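Local atomic coordinates of homoprotocatechuate 2,3-dioxygenase (Brevibacterium fuscum, PDB entry 4Z6M), a protein that probably catalyses the iron(II)-dependent ring cleavage of the catechol homoprotocatechuate with molecular oxygen, as extradiol dioxygenases of the glyoxalase-like superfamily do. Residues Gln291-Trp296 against Ser303-Ala308; Gly246-Ser251 against Arg265-Thr270; Val118-Pro121 against Pro125-Phe128. The protein carries 1 engineered substitution. All coordinates share one frame; numbering follows the deposited sequence.

Contact 1 of 3, residues Gln291-Trp296 against Ser303-Ala308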
loop_
_atom_site.group_PDB
_atom_site.type_symbol
_atom_site.label_atom_id
_atom_site.label_comp_id
_atom_site.label_asym_id
_atom_site.label_seq_id
_atom_site.Cartn_x
_atom_site.Cartn_y
_atom_site.Cartn_z
ATOM N N GLN A 291 24.689 3.344 -4.582
ATOM C CA GLN A 291 23.436 2.662 -4.248
ATOM C C GLN A 291 23.476 1.869 -2.941
ATOM O O GLN A 291 22.498 1.203 -2.599
ATOM C CB GLN A 291 22.955 1.768 -5.407
ATOM C CG GLN A 291 22.688 2.538 -6.689
ATOM C CD GLN A 291 22.021 1.771 -7.838
ATOM O OE1 GLN A 291 21.854 2.320 -8.921
ATOM N NE2 GLN A 291 21.695 0.517 -7.636
ATOM N N ARG A 292 24.576 1.965 -2.188
ATOM C CA ARG A 292 24.736 1.083 -1.036
ATOM C C ARG A 292 23.865 1.531 0.145
ATOM O O ARG A 292 23.402 0.684 0.891
ATOM C CB ARG A 292 26.191 0.992 -0.607
ATOM C CG ARG A 292 26.673 2.226 0.167
ATOM C CD ARG A 292 28.184 2.459 0.192
ATOM N NE ARG A 292 28.459 3.659 0.973
ATOM C CZ ARG A 292 28.246 4.881 0.515
ATOM N NH1 ARG A 292 27.875 5.074 -0.741
ATOM N NH2 ARG A 292 28.432 5.923 1.307
ATOM N N ARG A 293 23.720 2.846 0.355
ATOM C CA ARG A 293 22.987 3.348 1.531
ATOM C C ARG A 293 21.574 3.786 1.156
ATOM O O ARG A 293 20.605 3.468 1.857
ATOM C CB ARG A 293 23.773 4.482 2.196
ATOM C CG ARG A 293 24.951 3.960 3.007
ATOM C CD ARG A 293 25.456 4.945 4.028
ATOM N NE ARG A 293 26.546 4.397 4.836
ATOM C CZ ARG A 293 26.400 3.643 5.913
ATOM N NH1 ARG A 293 25.209 3.266 6.340
ATOM N NH2 ARG A 293 27.468 3.274 6.595
ATOM N N ASP A 294 21.470 4.491 0.035
ATOM C CA ASP A 294 20.204 4.754 -0.645
ATOM C C ASP A 294 20.289 4.122 -2.022
ATOM O O ASP A 294 21.085 4.545 -2.867
ATOM C CB ASP A 294 19.892 6.251 -0.733
ATOM C CG ASP A 294 18.501 6.482 -1.192
ATOM O OD1 ASP A 294 17.569 6.368 -0.342
ATOM O OD2 ASP A 294 18.302 6.694 -2.397
ATOM N N TRP A 295 19.442 3.121 -2.236
ATOM C CA TRP A 295 19.434 2.336 -3.469
ATOM C C TRP A 295 19.093 3.186 -4.692
ATOM O O TRP A 295 19.455 2.847 -5.823
ATOM C CB TRP A 295 18.382 1.243 -3.286
ATOM C CG TRP A 295 18.150 0.276 -4.393
ATOM C CD1 TRP A 295 16.971 0.036 -5.021
ATOM C CD2 TRP A 295 19.081 -0.707 -4.889
ATOM N NE1 TRP A 295 17.095 -1.002 -5.913
ATOM C CE2 TRP A 295 18.395 -1.463 -5.869
ATOM C CE3 TRP A 295 20.435 -0.981 -4.652
ATOM C CZ2 TRP A 295 19.003 -2.514 -6.548
ATOM C CZ3 TRP A 295 21.047 -2.026 -5.375
ATOM C CH2 TRP A 295 20.321 -2.761 -6.307
ATOM N N TRP A 296 18.374 4.282 -4.463
ATOM C CA TRP A 296 17.963 5.211 -5.514
ATOM C C TRP A 296 19.008 6.274 -5.792
ATOM O O TRP A 296 18.805 7.147 -6.653
ATOM C CB TRP A 296 16.634 5.848 -5.146
ATOM C CG TRP A 296 15.585 4.871 -4.711
ATOM C CD1 TRP A 296 15.439 3.554 -5.090
ATOM C CD2 TRP A 296 14.524 5.137 -3.784
ATOM N NE1 TRP A 296 14.338 3.010 -4.476
ATOM C CE2 TRP A 296 13.752 3.962 -3.684
ATOM C CE3 TRP A 296 14.116 6.271 -3.084
ATOM C CZ2 TRP A 296 12.635 3.882 -2.869
ATOM C CZ3 TRP A 296 13.026 6.188 -2.271
ATOM C CH2 TRP A 296 12.308 5.004 -2.150
ATOM N N SER A 303 24.954 15.224 8.259
ATOM C CA SER A 303 24.701 14.981 9.679
ATOM C C SER A 303 24.580 13.506 10.027
ATOM O O SER A 303 24.831 13.123 11.172
ATOM C CB SER A 303 23.458 15.725 10.163
ATOM O OG SER A 303 22.286 15.275 9.507
ATOM N N TRP A 304 24.152 12.689 9.066
ATOM C CA TRP A 304 24.060 11.256 9.284
ATOM C C TRP A 304 25.420 10.669 9.640
ATOM O O TRP A 304 25.515 9.744 10.444
ATOM C CB TRP A 304 23.440 10.563 8.040
ATOM C CG TRP A 304 22.796 9.249 8.352
ATOM C CD1 TRP A 304 21.510 9.050 8.743
ATOM C CD2 TRP A 304 23.420 7.961 8.379
ATOM N NE1 TRP A 304 21.281 7.723 8.984
ATOM C CE2 TRP A 304 22.433 7.028 8.773
ATOM C CE3 TRP A 304 24.717 7.500 8.117
ATOM C CZ2 TRP A 304 22.707 5.682 8.924
ATOM C CZ3 TRP A 304 24.989 6.173 8.276
ATOM C CH2 TRP A 304 23.994 5.272 8.667
ATOM N N TYR A 305 26.476 11.209 9.040
ATOM C CA TYR A 305 27.809 10.732 9.330
ATOM C C TYR A 305 28.464 11.373 10.539
ATOM O O TYR A 305 29.417 10.807 11.057
ATOM C CB TYR A 305 28.721 10.966 8.129
ATOM C CG TYR A 305 28.379 10.113 6.929
ATOM C CD1 TYR A 305 28.370 8.730 7.011
ATOM C CD2 TYR A 305 28.072 10.699 5.699
ATOM C CE1 TYR A 305 28.060 7.946 5.914
ATOM C CE2 TYR A 305 27.776 9.923 4.581
ATOM C CZ TYR A 305 27.775 8.530 4.701
ATOM O OH TYR A 305 27.497 7.731 3.603
ATOM N N THR A 306 28.045 12.573 10.935
ATOM C CA THR A 306 28.749 13.326 11.964
ATOM C C THR A 306 28.066 13.329 13.329
ATOM O O THR A 306 28.748 13.464 14.356
ATOM C CB THR A 306 29.005 14.776 11.513
ATOM O OG1 THR A 306 27.777 15.497 11.380
ATOM C CG2 THR A 306 29.756 14.812 10.199
ATOM N N GLU A 307 26.739 13.222 13.351
ATOM C CA GLU A 307 25.976 13.399 14.594
ATOM C C GLU A 307 25.503 12.071 15.139
ATOM O O GLU A 307 25.073 11.204 14.370
ATOM C CB GLU A 307 24.778 14.307 14.380
ATOM C CG GLU A 307 25.120 15.598 13.691
ATOM C CD GLU A 307 26.195 16.368 14.436
ATOM O OE1 GLU A 307 25.923 16.729 15.596
ATOM O OE2 GLU A 307 27.294 16.607 13.883
ATOM N N ALA A 308 25.591 11.921 16.452
ATOM C CA ALA A 308 25.116 10.719 17.148
ATOM C C ALA A 308 25.045 11.032 18.638
ATOM O O ALA A 308 25.642 12.001 19.101
ATOM C CB ALA A 308 26.027 9.515 16.880
HETATM O O HOH W 1 27.820 8.824 1.130
#

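Contact 2 of 3, residues Gly246-Ser251 against Arg265-Thr270. With FE2 (Fe (II) ion), chain E.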
loop_
_atom_site.group_PDB
_atom_site.type_symbol
_atom_site.label_atom_id
_atom_site.label_comp_id
_atom_site.label_asym_id
_atom_site.label_seq_id
_atom_site.Cartn_x
_atom_site.Cartn_y
_atom_site.Cartn_z
ATOM N N GLY A 246 13.688 6.458 1.961
ATOM C CA GLY A 246 14.389 5.795 0.874
ATOM C C GLY A 246 14.271 4.299 0.948
ATOM O O GLY A 246 13.613 3.738 1.812
ATOM N N ARG A 247 14.964 3.668 0.005
ATOM C CA ARG A 247 15.249 2.243 0.044
ATOM C C ARG A 247 16.729 2.108 0.350
ATOM O O ARG A 247 17.546 2.693 -0.343
ATOM C CB ARG A 247 14.929 1.631 -1.329
ATOM C CG ARG A 247 15.404 0.208 -1.517
ATOM C CD ARG A 247 14.505 -0.783 -0.824
ATOM N NE ARG A 247 13.169 -0.829 -1.434
ATOM C CZ ARG A 247 12.151 -1.536 -0.953
ATOM N NH1 ARG A 247 12.296 -2.260 0.163
ATOM N NH2 ARG A 247 10.990 -1.528 -1.587
ATOM N N HIS A 248 17.082 1.284 1.335
ATOM C CA HIS A 248 18.493 0.996 1.608
ATOM C C HIS A 248 19.017 0.008 0.561
ATOM O O HIS A 248 18.281 -0.863 0.093
ATOM C CB HIS A 248 18.644 0.335 2.952
ATOM C CG HIS A 248 18.574 1.245 4.129
ATOM N ND1 HIS A 248 19.332 2.395 4.248
ATOM C CD2 HIS A 248 17.875 1.131 5.288
ATOM C CE1 HIS A 248 19.091 2.946 5.432
ATOM N NE2 HIS A 248 18.227 2.188 6.082
ATOM N N GLY A 249 20.290 0.123 0.219
ATOM C CA GLY A 249 20.991 -0.956 -0.452
ATOM C C GLY A 249 21.237 -2.091 0.521
ATOM O O GLY A 249 20.610 -3.153 0.473
ATOM N N VAL A 250 22.144 -1.814 1.444
ATOM C CA VAL A 250 22.388 -2.713 2.560
ATOM C C VAL A 250 21.056 -2.868 3.315
ATOM O O VAL A 250 20.430 -1.885 3.679
ATOM C CB VAL A 250 23.417 -2.125 3.529
ATOM C CG1 VAL A 250 23.522 -3.001 4.749
ATOM C CG2 VAL A 250 24.782 -1.966 2.871
ATOM N N SER A 251 20.654 -4.098 3.529
ATOM C CA SER A 251 19.398 -4.522 4.182
ATOM C C SER A 251 18.173 -4.583 3.283
ATOM O O SER A 251 17.223 -5.296 3.628
ATOM C CB SER A 251 19.062 -3.734 5.450
ATOM O OG SER A 251 18.380 -2.505 5.136
ATOM N N ARG A 265 18.421 10.085 17.247
ATOM C CA ARG A 265 17.947 9.669 15.927
ATOM C C ARG A 265 17.159 8.384 16.008
ATOM O O ARG A 265 17.593 7.397 16.611
ATOM C CB ARG A 265 19.162 9.506 15.025
ATOM C CG ARG A 265 18.861 9.076 13.602
ATOM C CD ARG A 265 20.124 8.826 12.801
ATOM N NE ARG A 265 20.897 10.034 12.517
ATOM C CZ ARG A 265 22.045 10.391 13.098
ATOM N NH1 ARG A 265 22.585 9.674 14.076
ATOM N NH2 ARG A 265 22.663 11.493 12.674
ATOM N N ILE A 266 15.987 8.413 15.375
ATOM C CA ILE A 266 15.122 7.244 15.278
ATOM C C ILE A 266 15.002 6.891 13.794
ATOM O O ILE A 266 14.720 7.768 12.965
ATOM C CB ILE A 266 13.723 7.528 15.856
ATOM C CG1 ILE A 266 13.860 8.012 17.315
ATOM C CG2 ILE A 266 12.839 6.302 15.756
ATOM C CD1 ILE A 266 14.440 7.010 18.278
ATOM N N GLU A 267 15.236 5.623 13.474
ATOM C CA GLU A 267 14.968 5.100 12.140
ATOM C C GLU A 267 13.611 4.403 12.163
ATOM O O GLU A 267 13.278 3.681 13.115
ATOM C CB GLU A 267 16.049 4.112 11.714
ATOM C CG GLU A 267 15.935 3.655 10.275
ATOM C CD GLU A 267 16.991 2.674 9.853
ATOM O OE1 GLU A 267 17.814 2.278 10.697
ATOM O OE2 GLU A 267 16.982 2.269 8.656
ATOM N N ILE A 268 12.874 4.572 11.072
ATOM C CA ILE A 268 11.689 3.783 10.786
ATOM C C ILE A 268 12.020 2.906 9.580
ATOM O O ILE A 268 12.676 3.363 8.672
ATOM C CB ILE A 268 10.452 4.667 10.492
ATOM C CG1 ILE A 268 10.392 5.947 11.370
ATOM C CG2 ILE A 268 9.215 3.783 10.589
ATOM C CD1 ILE A 268 10.221 5.669 12.825
ATOM N N TYR A 269 11.629 1.635 9.619
ATOM C CA TYR A 269 12.243 0.601 8.824
ATOM C C TYR A 269 11.212 -0.448 8.450
ATOM O O TYR A 269 10.351 -0.814 9.268
ATOM C CB TYR A 269 13.309 -0.042 9.700
ATOM C CG TYR A 269 14.223 -1.112 9.180
ATOM C CD1 TYR A 269 15.447 -0.789 8.610
ATOM C CD2 TYR A 269 13.919 -2.438 9.384
ATOM C CE1 TYR A 269 16.339 -1.788 8.257
ATOM C CE2 TYR A 269 14.804 -3.437 9.025
ATOM C CZ TYR A 269 16.025 -3.102 8.462
ATOM O OH TYR A 269 16.946 -4.069 8.143
ATOM N N THR A 270 11.266 -0.982 7.239
ATOM C CA THR A 270 10.393 -2.134 6.932
ATOM C C THR A 270 10.947 -2.972 5.796
ATOM O O THR A 270 11.604 -2.450 4.906
ATOM C CB THR A 270 8.935 -1.703 6.635
ATOM O OG1 THR A 270 8.070 -2.857 6.645
ATOM C CG2 THR A 270 8.799 -0.969 5.301
HETATM FE FE FE2 E . 19.567 1.215 10.876
HETATM O O HOH W 2 18.899 0.200 9.092
HETATM O O HOH W 3 21.360 0.026 11.056
HETATM O O HOH W 4 20.701 2.449 9.436
#

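Contact 3 of 3, residues Val118-Pro121 against Pro125-Phe128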
loop_
_atom_site.group_PDB
_atom_site.type_symbol
_atom_site.label_atom_id
_atom_site.label_comp_id
_atom_site.label_asym_id
_atom_site.label_seq_id
_atom_site.Cartn_x
_atom_site.Cartn_y
_atom_site.Cartn_z
ATOM N N VAL A 118 26.401 -3.861 31.715
ATOM C CA VAL A 118 27.846 -3.925 31.549
ATOM C C VAL A 118 28.321 -2.701 30.799
ATOM O O VAL A 118 27.587 -2.154 29.983
ATOM C CB VAL A 118 28.297 -5.204 30.841
ATOM C CG1 VAL A 118 27.724 -6.428 31.514
ATOM C CG2 VAL A 118 27.906 -5.205 29.384
ATOM N N GLU A 119 29.537 -2.251 31.108
ATOM C CA GLU A 119 30.278 -1.357 30.225
ATOM C C GLU A 119 31.116 -2.215 29.297
ATOM O O GLU A 119 32.129 -2.790 29.710
ATOM C CB GLU A 119 31.183 -0.417 31.034
ATOM C CG GLU A 119 30.412 0.579 31.861
ATOM C CD GLU A 119 31.270 1.380 32.840
ATOM O OE1 GLU A 119 32.522 1.382 32.705
ATOM O OE2 GLU A 119 30.670 2.006 33.754
ATOM N N ASP A 120 30.665 -2.353 28.053
ATOM C CA ASP A 120 31.222 -3.393 27.191
ATOM C C ASP A 120 32.568 -2.927 26.624
ATOM O O ASP A 120 32.989 -1.775 26.868
ATOM C CB ASP A 120 30.206 -3.860 26.144
ATOM C CG ASP A 120 30.263 -3.108 24.825
ATOM O OD1 ASP A 120 30.807 -1.985 24.695
ATOM O OD2 ASP A 120 29.688 -3.690 23.872
ATOM N N PRO A 121 33.281 -3.816 25.918
ATOM C CA PRO A 121 34.632 -3.453 25.437
ATOM C C PRO A 121 34.712 -2.250 24.484
ATOM O O PRO A 121 35.803 -1.680 24.282
ATOM C CB PRO A 121 35.090 -4.718 24.724
ATOM C CG PRO A 121 34.330 -5.818 25.361
ATOM C CD PRO A 121 32.993 -5.240 25.682
ATOM N N PRO A 125 26.808 0.753 27.110
ATOM C CA PRO A 125 26.061 0.210 28.239
ATOM C C PRO A 125 25.066 -0.819 27.710
ATOM O O PRO A 125 23.949 -0.465 27.304
ATOM C CB PRO A 125 25.376 1.440 28.829
ATOM C CG PRO A 125 25.197 2.359 27.679
ATOM C CD PRO A 125 26.356 2.108 26.744
ATOM N N TYR A 126 25.466 -2.075 27.728
ATOM C CA TYR A 126 24.585 -3.177 27.342
ATOM C C TYR A 126 23.839 -3.703 28.560
ATOM O O TYR A 126 24.417 -3.794 29.645
ATOM C CB TYR A 126 25.387 -4.317 26.722
ATOM C CG TYR A 126 25.722 -4.234 25.241
ATOM C CD1 TYR A 126 25.535 -3.081 24.479
ATOM C CD2 TYR A 126 26.169 -5.369 24.595
ATOM C CE1 TYR A 126 25.796 -3.085 23.102
ATOM C CE2 TYR A 126 26.439 -5.375 23.231
ATOM C CZ TYR A 126 26.259 -4.230 22.490
ATOM O OH TYR A 126 26.486 -4.256 21.134
ATOM N N GLU A 127 22.564 -4.083 28.373
ATOM C CA GLU A 127 21.842 -4.863 29.375
ATOM C C GLU A 127 21.451 -6.225 28.795
ATOM O O GLU A 127 21.071 -6.315 27.634
ATOM C CB GLU A 127 20.573 -4.149 29.861
ATOM C CG GLU A 127 19.832 -4.935 30.948
ATOM C CD GLU A 127 18.597 -4.226 31.475
ATOM O OE1 GLU A 127 18.741 -3.320 32.355
ATOM O OE2 GLU A 127 17.489 -4.566 31.001
ATOM N N PHE A 128 21.528 -7.253 29.627
ATOM C CA PHE A 128 21.007 -8.576 29.335
ATOM C C PHE A 128 20.016 -8.950 30.418
ATOM O O PHE A 128 20.295 -8.816 31.621
ATOM C CB PHE A 128 22.139 -9.585 29.296
ATOM C CG PHE A 128 23.175 -9.258 28.270
ATOM C CD1 PHE A 128 23.000 -9.656 26.956
ATOM C CD2 PHE A 128 24.264 -8.455 28.590
ATOM C CE1 PHE A 128 23.916 -9.309 25.982
ATOM C CE2 PHE A 128 25.190 -8.108 27.623
ATOM C CZ PHE A 128 25.018 -8.540 26.320
HETATM O O HOH W 5 29.075 -3.116 21.308
#

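Contact 1 of 3, residues Gln291-Trp296 against Ser303-Ala308
Water 1 bridges Tyr-305 and Arg-292: its oxygen is hydrogen-bonded to Tyr-305 OH at 2.7 Å and accepts a hydrogen bond from Arg-292 NH2 at 3.0 Å, sitting at the edge of that guanidinium and in its plane. Arg-292 NH2 itself comes to 3.1 Å from Tyr-305 OH, but the angle is poor for a direct bond, so the water makes the polar link. The guanidinium of Arg-292 and the tyrosine ring approach from opposite directions with their planes only 5° apart. Arg-293 adds an aliphatic touch, its CD being 3.5 Å from Tyr-305 OH, while its NE lies at the edge of the tyrosine ring.

Beyond NE, Arg-293 turns to Trp-304. Its CG stands anti to the carbonyl carbon (chi1 -76°), and the extended chain that follows delivers the guanidinium to the CZ3-CH2 side of the six-membered ring. Trp-304 CZ3 lies 3.5 Å above one face of that guanidinium, displaced toward its rim, and NH1 of Arg-293 is 3.3 Å from Trp-304 CH2. With the planes 50° apart, the two groups are inclined rather than stacked.

Both arginines have their strongest polar partner in Glu-329, whose OE2 forms salt bridges with Arg-292 NH2 and Arg-293 NE. The contact thus joins the loop after strand 283-286 to helix 302-306 beside the active site, the side chain of Trp-304 being about 6 Å from the iron. Chemically, a shared carboxylate would offset the two adjacent positive charges; its salt bridges, with the bond from Arg-292 NH1 to Asp-289 O, orient the guanidiniums, and the water and the tryptophan ring only add to this.

Contact 2 of 3, residues Gly246-Ser251 against Arg265-Thr270
This is a contact between a first-shell ligand of the iron, Glu-267 on strand 265-270, and its second-shell partner His-248, just past the end of strand 244-247; the two share a histidine-carboxylate hydrogen bond. Strand 254-259 runs between those strands in the sheet, so the meeting is made by side chains. His-248 NE2 donates to Glu-267 OE2 at 2.9 Å, nearly straight at 165°. The acceptor lies in the plane of the imidazole, whereas the donor meets OE2 on its syn side, tilted out of the carboxylate plane; ring and carboxylate are almost perpendicular. Glu-267 reaches out fully extended, CG anti to the backbone N, and its other oxygen, OE1, binds the iron at 2.1 Å. The carboxylate is therefore held at both oxygens, and OE2 also takes a weak bond from metal-bound water 2. The far nitrogen, His-248 ND1, is hydrogen-bonded to Arg-293 O, so the ring is held at both nitrogens. Alongside, Tyr-269 OH packs on Ser-251 CB at 3.4 Å; its polar partners are Asp-272 and the engineered Gln-200. With His-155, His-214 and three waters, Glu-267 completes the two-histidine, one-carboxylate facial triad on the glyoxalase-type fold of extradiol dioxygenases.

Contact 3 of 3, residues Val118-Pro121 against Pro125-Phe128
A beta hairpin of strands 115-119 and 125-129, part of the first glyoxalase-like module, brings Val-118 and Tyr-126 together as an antiparallel hydrogen-bonded pair. Val-118 N donates to Tyr-126 O at 2.9 Å, and Tyr-126 N returns a bond to Val-118 O at 3.1 Å. Next to them Glu-119 and Pro-125 form a non-hydrogen-bonded pair, where the CA of Pro-125 makes a CA-H...O contact to Val-118 O at 3.3 Å.

Val-118 and Tyr-126 turn their side chains to the same face of the sheet. The rotamer of Val-118 (chi1 -52°) sets CG1 beside the backbone N and leaves CG2 between that N and the carbonyl carbon, from where CG2 touches Tyr-126 CB at 3.8 Å and approaches the edge of the Phe-128 ring. Tyr-94 of helix 84-96 packs against Val-118, Asp-120 and Tyr-126 on this face, and Phe-79 of the neighbouring strand 73-81 meets the Tyr-126 ring edge-to-face.

Asp-120 closes the turn end. Its OD1 accepts from the backbone N of Leu-122, an Asx turn, and also from the N of Phe-124, which ties the reversal of the chain to one carboxylate oxygen. The other oxygen is directed across the tyrosine ring, carboxylate and ring planes being 50° apart. An oxygen above a pi cloud would probably be unfavourable by itself; this is offset by the hydrogen bonds of OD2 with Tyr-169 OH and with water 5, which donates to it at 2.7 Å. Tyr-126 OH has Gln-158 as its main partner, and water 5 gives it a weak bond. Asp-120 OD2 stands 3.6 Å above the Tyr-126 ring plane, over its centre.

Overall arrangement
All three contacts are buried, yet they use different chemistry. Contacts 1 and 2 are neighbours, their centres 10 Å apart, and share a backbone seam: Trp-295 N lies 2.7 Å from Arg-247 O, and Arg-292 O lies 2.9 Å from Val-250 N, both probable hydrogen bonds. Contact 2 joins the metal's first shell to its second; contact 1 backs it with charged groups, a water and an indole. Contact 3 is on the opposite side of the chain's centre, its centre about 25 Å from that of contact 2. There adjacent strands pair by their main chains, whereas side chains make the other two, contact 2 reaching past strand 254-259 and contact 1 joining a loop to the helix that follows.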